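Glycoprotein (Chandipura virus, PDB 5MDM) probably attaches the virus to host receptors and, as a class III fusion glycoprotein, drives fusion of the viral and endosomal membranes when acidic pH changes its shape. Local coordinates at residues G56-A61 with S165-A170; V134-Y139 with K175-Q180. All blocks are in the same frame, centred on the assembly; numbering follows the deposited sequence.

In both contacts a segment of the probable fusion region (56-61, then 134-139) meets a later part of the chain; the centres are about 17 Å apart. Contact 1 pairs two strands of an antiparallel sheet, with its centre about 31 Å from that of the chain; contact 2, about 15 Å from the chain centre, ties the short strand 135-137 and the turn after it to the loop that leads into strand 180-192. Their segments alternate in sequence. The two touch where W167 NE1 lies 3.5 Å from V134 CG1. V134 and D138, both in 134-139, interact with host vimentin, as does M128, whose side chain approaches that of H60 to about 4 Å.

Contact 1 of 2, residues G56-A61 with S165-A170; sequences GFLCHA and SVWIPA
F57 and I168 exchange two backbone hydrogen bonds: I168 N to F57 O is nearly straight (169° at the hydrogen), whereas F57 N to I168 O is more bent, at 141°. Two residues along, C59 and V166 repeat the exchange, C59 N to V166 O at 2.9 Å and V166 N to C59 O also at 2.9 Å. Between these hydrogen-bonded pairs, L58 faces W167 as a non-hydrogen-bonded pair, and L58 CA and W167 CA each send a CA-H...O contact to a carbonyl of the opposite strand, V166 O and F57 O respectively. The result is a regular antiparallel ladder inside the fusion-domain sheet, in which strand 56-69 also pairs with strands 77-85 and 120-131. L58, H60, S165 and W167 project from one face. There W167 has CG anti to its backbone N (chi1 -175°), and the indole runs beside G56, with W167 CZ2 3.5 Å from G56 CA. Its NE1 donates to H132 O, and L58 CD2 lies at the edge of the indole, 4.4 Å from W167 CD1. S165 OG lies in plane at the edge of the H60 imidazole and 3.3 Å from H60 CB. H60 is probably a pH sensor of the pre-fusion state; a weak hydrogen bond joins H60 ND1 and S164 OG. The other face carries F57, C59, V166 and I168. C59 CB packs against V166 CG2 (3.8 Å), and its SG forms the disulfide to C92 of helix 89-101, which lies over this face and touches F57, V166 and I168. Where the second strand ends, A170 CB meets the F57 ring obliquely, 3.6 Å from F57 CE1.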
loop_
_atom_site.group_PDB
_atom_site.type_symbol
_atom_site.label_atom_id
_atom_site.label_comp_id
_atom_site.label_asym_id
_atom_site.label_seq_id
_atom_site.Cartn_x
_atom_site.Cartn_y
_atom_site.Cartn_z
ATOM N N GLY A 56 -8.050 -18.162 -19.376
ATOM C CA GLY A 56 -8.163 -19.123 -20.451
ATOM C C GLY A 56 -8.811 -20.433 -20.064
ATOM O O GLY A 56 -9.268 -20.626 -18.936
ATOM N N PHE A 57 -8.849 -21.338 -21.031
ATOM C CA PHE A 57 -9.396 -22.661 -20.841
ATOM C C PHE A 57 -8.511 -23.657 -21.558
ATOM O O PHE A 57 -8.095 -23.430 -22.694
ATOM C CB PHE A 57 -10.810 -22.740 -21.412
ATOM C CG PHE A 57 -11.790 -21.843 -20.723
ATOM C CD1 PHE A 57 -12.220 -20.675 -21.325
ATOM C CD2 PHE A 57 -12.274 -22.163 -19.468
ATOM C CE1 PHE A 57 -13.127 -19.852 -20.692
ATOM C CE2 PHE A 57 -13.176 -21.342 -18.830
ATOM C CZ PHE A 57 -13.603 -20.183 -19.443
ATOM N N LEU A 58 -8.210 -24.755 -20.879
ATOM C CA LEU A 58 -7.565 -25.884 -21.520
ATOM C C LEU A 58 -8.650 -26.790 -22.072
ATOM O O LEU A 58 -9.445 -27.362 -21.321
ATOM C CB LEU A 58 -6.661 -26.632 -20.539
ATOM C CG LEU A 58 -5.265 -26.034 -20.339
ATOM C CD1 LEU A 58 -4.546 -26.711 -19.184
ATOM C CD2 LEU A 58 -4.447 -26.145 -21.619
ATOM N N CYS A 59 -8.696 -26.873 -23.396
ATOM C CA CYS A 59 -9.643 -27.721 -24.096
ATOM C C CYS A 59 -9.002 -29.086 -24.342
ATOM O O CYS A 59 -8.140 -29.232 -25.214
ATOM C CB CYS A 59 -10.047 -27.063 -25.419
ATOM S SG CYS A 59 -11.382 -27.881 -26.329
ATOM N N HIS A 60 -9.407 -30.075 -23.549
ATOM C CA HIS A 60 -8.903 -31.437 -23.689
ATOM C C HIS A 60 -9.852 -32.279 -24.532
ATOM O O HIS A 60 -11.063 -32.199 -24.374
ATOM C CB HIS A 60 -8.732 -32.089 -22.317
ATOM C CG HIS A 60 -8.548 -33.574 -22.377
ATOM N ND1 HIS A 60 -7.315 -34.167 -22.545
ATOM C CD2 HIS A 60 -9.445 -34.587 -22.305
ATOM C CE1 HIS A 60 -7.459 -35.481 -22.566
ATOM N NE2 HIS A 60 -8.742 -35.761 -22.424
ATOM N N ALA A 61 -9.299 -33.093 -25.423
ATOM C CA ALA A 61 -10.119 -33.966 -26.251
ATOM C C ALA A 61 -9.636 -35.404 -26.170
ATOM O O ALA A 61 -8.442 -35.676 -26.310
ATOM C CB ALA A 61 -10.118 -33.490 -27.692
ATOM N N SER A 165 -4.549 -31.624 -25.240
ATOM C CA SER A 165 -5.147 -30.332 -24.908
ATOM C C SER A 165 -4.638 -29.154 -25.734
ATOM O O SER A 165 -3.491 -29.138 -26.181
ATOM C CB SER A 165 -4.954 -30.023 -23.419
ATOM O OG SER A 165 -5.698 -30.913 -22.608
ATOM N N VAL A 166 -5.513 -28.170 -25.934
ATOM C CA VAL A 166 -5.111 -26.873 -26.476
ATOM C C VAL A 166 -5.569 -25.770 -25.522
ATOM O O VAL A 166 -6.142 -26.055 -24.470
ATOM C CB VAL A 166 -5.690 -26.611 -27.885
ATOM C CG1 VAL A 166 -5.259 -27.702 -28.854
ATOM C CG2 VAL A 166 -7.202 -26.487 -27.832
ATOM N N TRP A 167 -5.318 -24.515 -25.880
ATOM C CA TRP A 167 -5.704 -23.398 -25.022
ATOM C C TRP A 167 -6.530 -22.345 -25.755
ATOM O O TRP A 167 -6.148 -21.868 -26.826
ATOM C CB TRP A 167 -4.475 -22.745 -24.393
ATOM C CG TRP A 167 -4.817 -21.671 -23.408
ATOM C CD1 TRP A 167 -5.139 -21.840 -22.093
ATOM C CD2 TRP A 167 -4.870 -20.260 -23.655
ATOM N NE1 TRP A 167 -5.389 -20.622 -21.506
ATOM C CE2 TRP A 167 -5.232 -19.636 -22.444
ATOM C CE3 TRP A 167 -4.646 -19.463 -24.783
ATOM C CZ2 TRP A 167 -5.374 -18.256 -22.328
ATOM C CZ3 TRP A 167 -4.789 -18.094 -24.664
ATOM C CH2 TRP A 167 -5.149 -17.506 -23.447
ATOM N N ILE A 168 -7.664 -21.985 -25.166
ATOM C CA ILE A 168 -8.528 -20.960 -25.728
ATOM C C ILE A 168 -8.631 -19.797 -24.751
ATOM O O ILE A 168 -8.930 -20.001 -23.579
ATOM C CB ILE A 168 -9.944 -21.499 -25.983
ATOM C CG1 ILE A 168 -9.882 -22.900 -26.584
ATOM C CG2 ILE A 168 -10.716 -20.558 -26.892
ATOM C CD1 ILE A 168 -9.191 -22.948 -27.926
ATOM N N PRO A 169 -8.374 -18.569 -25.225
ATOM C CA PRO A 169 -8.580 -17.403 -24.362
ATOM C C PRO A 169 -10.064 -17.216 -24.080
ATOM O O PRO A 169 -10.881 -17.386 -24.987
ATOM C CB PRO A 169 -8.057 -16.247 -25.213
ATOM C CG PRO A 169 -8.190 -16.724 -26.619
ATOM C CD PRO A 169 -7.903 -18.189 -26.567
ATOM N N ALA A 170 -10.407 -16.872 -22.842
ATOM C CA ALA A 170 -11.804 -16.716 -22.445
ATOM C C ALA A 170 -12.484 -15.577 -23.198
ATOM O O ALA A 170 -13.712 -15.484 -23.225
ATOM C CB ALA A 170 -11.907 -16.501 -20.949
#

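Contact 2 of 2, residues V134-Y139 with K175-Q180; sequences VGVDDY and KNICGQ
D138 and G179 make the polar link: G179 N donates to D138 OD2 at 2.7 Å, almost straight (176° at the hydrogen), using the syn lone pair of the carboxylate. OD2 of D138 also lies 3.8 Å from C178 SG, the sulphur that is disulfide-bonded to C223. The other oxygen, D138 OD1, comes 3.5 Å from Q180 OE1, a contact without a hydrogen bond; the two side chains cross at about a right angle, their carboxylate and amide planes 81° apart. Just before D138, D137 OD1 accepts from Y139 N in an Asx turn, which bends the chain as it leaves short strand 135-137 of the three-stranded sheet completed by strands 142-144 and 152-153; the same oxygen accepts from R140 N. D138 interacts with host vimentin. V136, whose CB points toward the loop 175-180, supplies the packing: V136 CG1, anti to the backbone N, lies against the backbone N of G179 (3.5 Å) and makes an apolar contact with I177 CG2 (3.9 Å), the two side chains crossing obliquely. W143 of the adjacent strand touches both V136 and I177.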
loop_
_atom_site.group_PDB
_atom_site.type_symbol
_atom_site.label_atom_id
_atom_site.label_comp_id
_atom_site.label_asym_id
_atom_site.label_seq_id
_atom_site.Cartn_x
_atom_site.Cartn_y
_atom_site.Cartn_z
ATOM N N VAL A 134 -3.086 -17.765 -18.199
ATOM C CA VAL A 134 -1.742 -17.620 -18.753
ATOM C C VAL A 134 -1.279 -16.168 -18.708
ATOM O O VAL A 134 -2.068 -15.261 -18.452
ATOM C CB VAL A 134 -1.664 -18.125 -20.209
ATOM C CG1 VAL A 134 -2.344 -19.476 -20.337
ATOM C CG2 VAL A 134 -2.294 -17.123 -21.158
ATOM N N GLY A 135 0.007 -15.952 -18.960
ATOM C CA GLY A 135 0.563 -14.613 -18.944
ATOM C C GLY A 135 0.501 -13.947 -20.303
ATOM O O GLY A 135 0.107 -14.574 -21.288
ATOM N N VAL A 136 0.897 -12.677 -20.358
ATOM C CA VAL A 136 0.874 -11.909 -21.599
ATOM C C VAL A 136 2.175 -11.142 -21.788
ATOM O O VAL A 136 2.652 -10.493 -20.862
ATOM C CB VAL A 136 -0.291 -10.886 -21.605
ATOM C CG1 VAL A 136 -0.193 -9.951 -22.801
ATOM C CG2 VAL A 136 -1.630 -11.588 -21.606
ATOM N N ASP A 137 2.758 -11.225 -22.980
ATOM C CA ASP A 137 3.820 -10.296 -23.350
ATOM C C ASP A 137 3.170 -9.069 -23.980
ATOM O O ASP A 137 2.837 -9.078 -25.163
ATOM C CB ASP A 137 4.801 -10.935 -24.336
ATOM C CG ASP A 137 6.032 -10.065 -24.594
ATOM O OD1 ASP A 137 5.980 -8.837 -24.362
ATOM O OD2 ASP A 137 7.062 -10.615 -25.039
ATOM N N ASP A 138 2.992 -8.018 -23.188
ATOM C CA ASP A 138 2.370 -6.793 -23.683
ATOM C C ASP A 138 3.201 -6.131 -24.775
ATOM O O ASP A 138 2.677 -5.376 -25.592
ATOM C CB ASP A 138 2.141 -5.799 -22.541
ATOM C CG ASP A 138 1.016 -6.217 -21.616
ATOM O OD1 ASP A 138 1.053 -5.836 -20.425
ATOM O OD2 ASP A 138 0.092 -6.921 -22.078
ATOM N N TYR A 139 4.499 -6.414 -24.791
ATOM C CA TYR A 139 5.397 -5.734 -25.718
ATOM C C TYR A 139 5.426 -6.396 -27.089
ATOM O O TYR A 139 5.500 -5.720 -28.111
ATOM C CB TYR A 139 6.804 -5.623 -25.122
ATOM C CG TYR A 139 6.813 -4.941 -23.774
ATOM C CD1 TYR A 139 6.832 -3.556 -23.674
ATOM C CD2 TYR A 139 6.774 -5.680 -22.603
ATOM C CE1 TYR A 139 6.826 -2.930 -22.441
ATOM C CE2 TYR A 139 6.766 -5.065 -21.368
ATOM C CZ TYR A 139 6.793 -3.693 -21.292
ATOM O OH TYR A 139 6.784 -3.090 -20.059
ATOM N N LYS A 175 -8.738 -9.011 -31.397
ATOM C CA LYS A 175 -7.998 -7.764 -31.271
ATOM C C LYS A 175 -6.606 -8.050 -30.724
ATOM O O LYS A 175 -6.142 -9.190 -30.764
ATOM C CB LYS A 175 -8.736 -6.779 -30.363
ATOM C CG LYS A 175 -10.048 -6.269 -30.937
ATOM C CD LYS A 175 -10.754 -5.336 -29.969
ATOM C CE LYS A 175 -12.109 -4.911 -30.511
ATOM N NZ LYS A 175 -12.886 -4.122 -29.516
ATOM N N ASN A 176 -5.945 -7.017 -30.212
ATOM C CA ASN A 176 -4.597 -7.165 -29.671
ATOM C C ASN A 176 -4.556 -7.969 -28.378
ATOM O O ASN A 176 -5.392 -7.787 -27.495
ATOM C CB ASN A 176 -3.955 -5.797 -29.440
ATOM C CG ASN A 176 -3.724 -5.036 -30.729
ATOM O OD1 ASN A 176 -2.745 -5.275 -31.438
ATOM N ND2 ASN A 176 -4.622 -4.106 -31.036
ATOM N N ILE A 177 -3.582 -8.862 -28.272
ATOM C CA ILE A 177 -3.327 -9.552 -27.018
ATOM C C ILE A 177 -2.662 -8.590 -26.036
ATOM O O ILE A 177 -1.539 -8.130 -26.255
ATOM C CB ILE A 177 -2.438 -10.782 -27.226
ATOM C CG1 ILE A 177 -3.174 -11.813 -28.072
ATOM C CG2 ILE A 177 -2.037 -11.391 -25.891
ATOM C CD1 ILE A 177 -2.313 -12.966 -28.489
ATOM N N CYS A 178 -3.372 -8.283 -24.956
ATOM C CA CYS A 178 -2.891 -7.319 -23.984
ATOM C C CYS A 178 -3.377 -7.699 -22.601
ATOM O O CYS A 178 -4.533 -8.070 -22.413
ATOM C CB CYS A 178 -3.393 -5.921 -24.340
ATOM S SG CYS A 178 -2.535 -4.574 -23.504
ATOM N N GLY A 179 -2.491 -7.612 -21.629
ATOM C CA GLY A 179 -2.887 -7.863 -20.261
ATOM C C GLY A 179 -3.019 -6.564 -19.495
ATOM O O GLY A 179 -2.868 -6.530 -18.276
ATOM N N GLN A 180 -3.315 -5.491 -20.217
ATOM C CA GLN A 180 -3.296 -4.155 -19.644
ATOM C C GLN A 180 -4.536 -3.357 -20.038
ATOM O O GLN A 180 -4.968 -3.385 -21.194
ATOM C CB GLN A 180 -2.042 -3.424 -20.119
ATOM C CG GLN A 180 -1.609 -2.299 -19.220
ATOM C CD GLN A 180 -0.881 -2.797 -17.997
ATOM O OE1 GLN A 180 -0.538 -3.981 -17.904
ATOM N NE2 GLN A 180 -0.635 -1.899 -17.047
#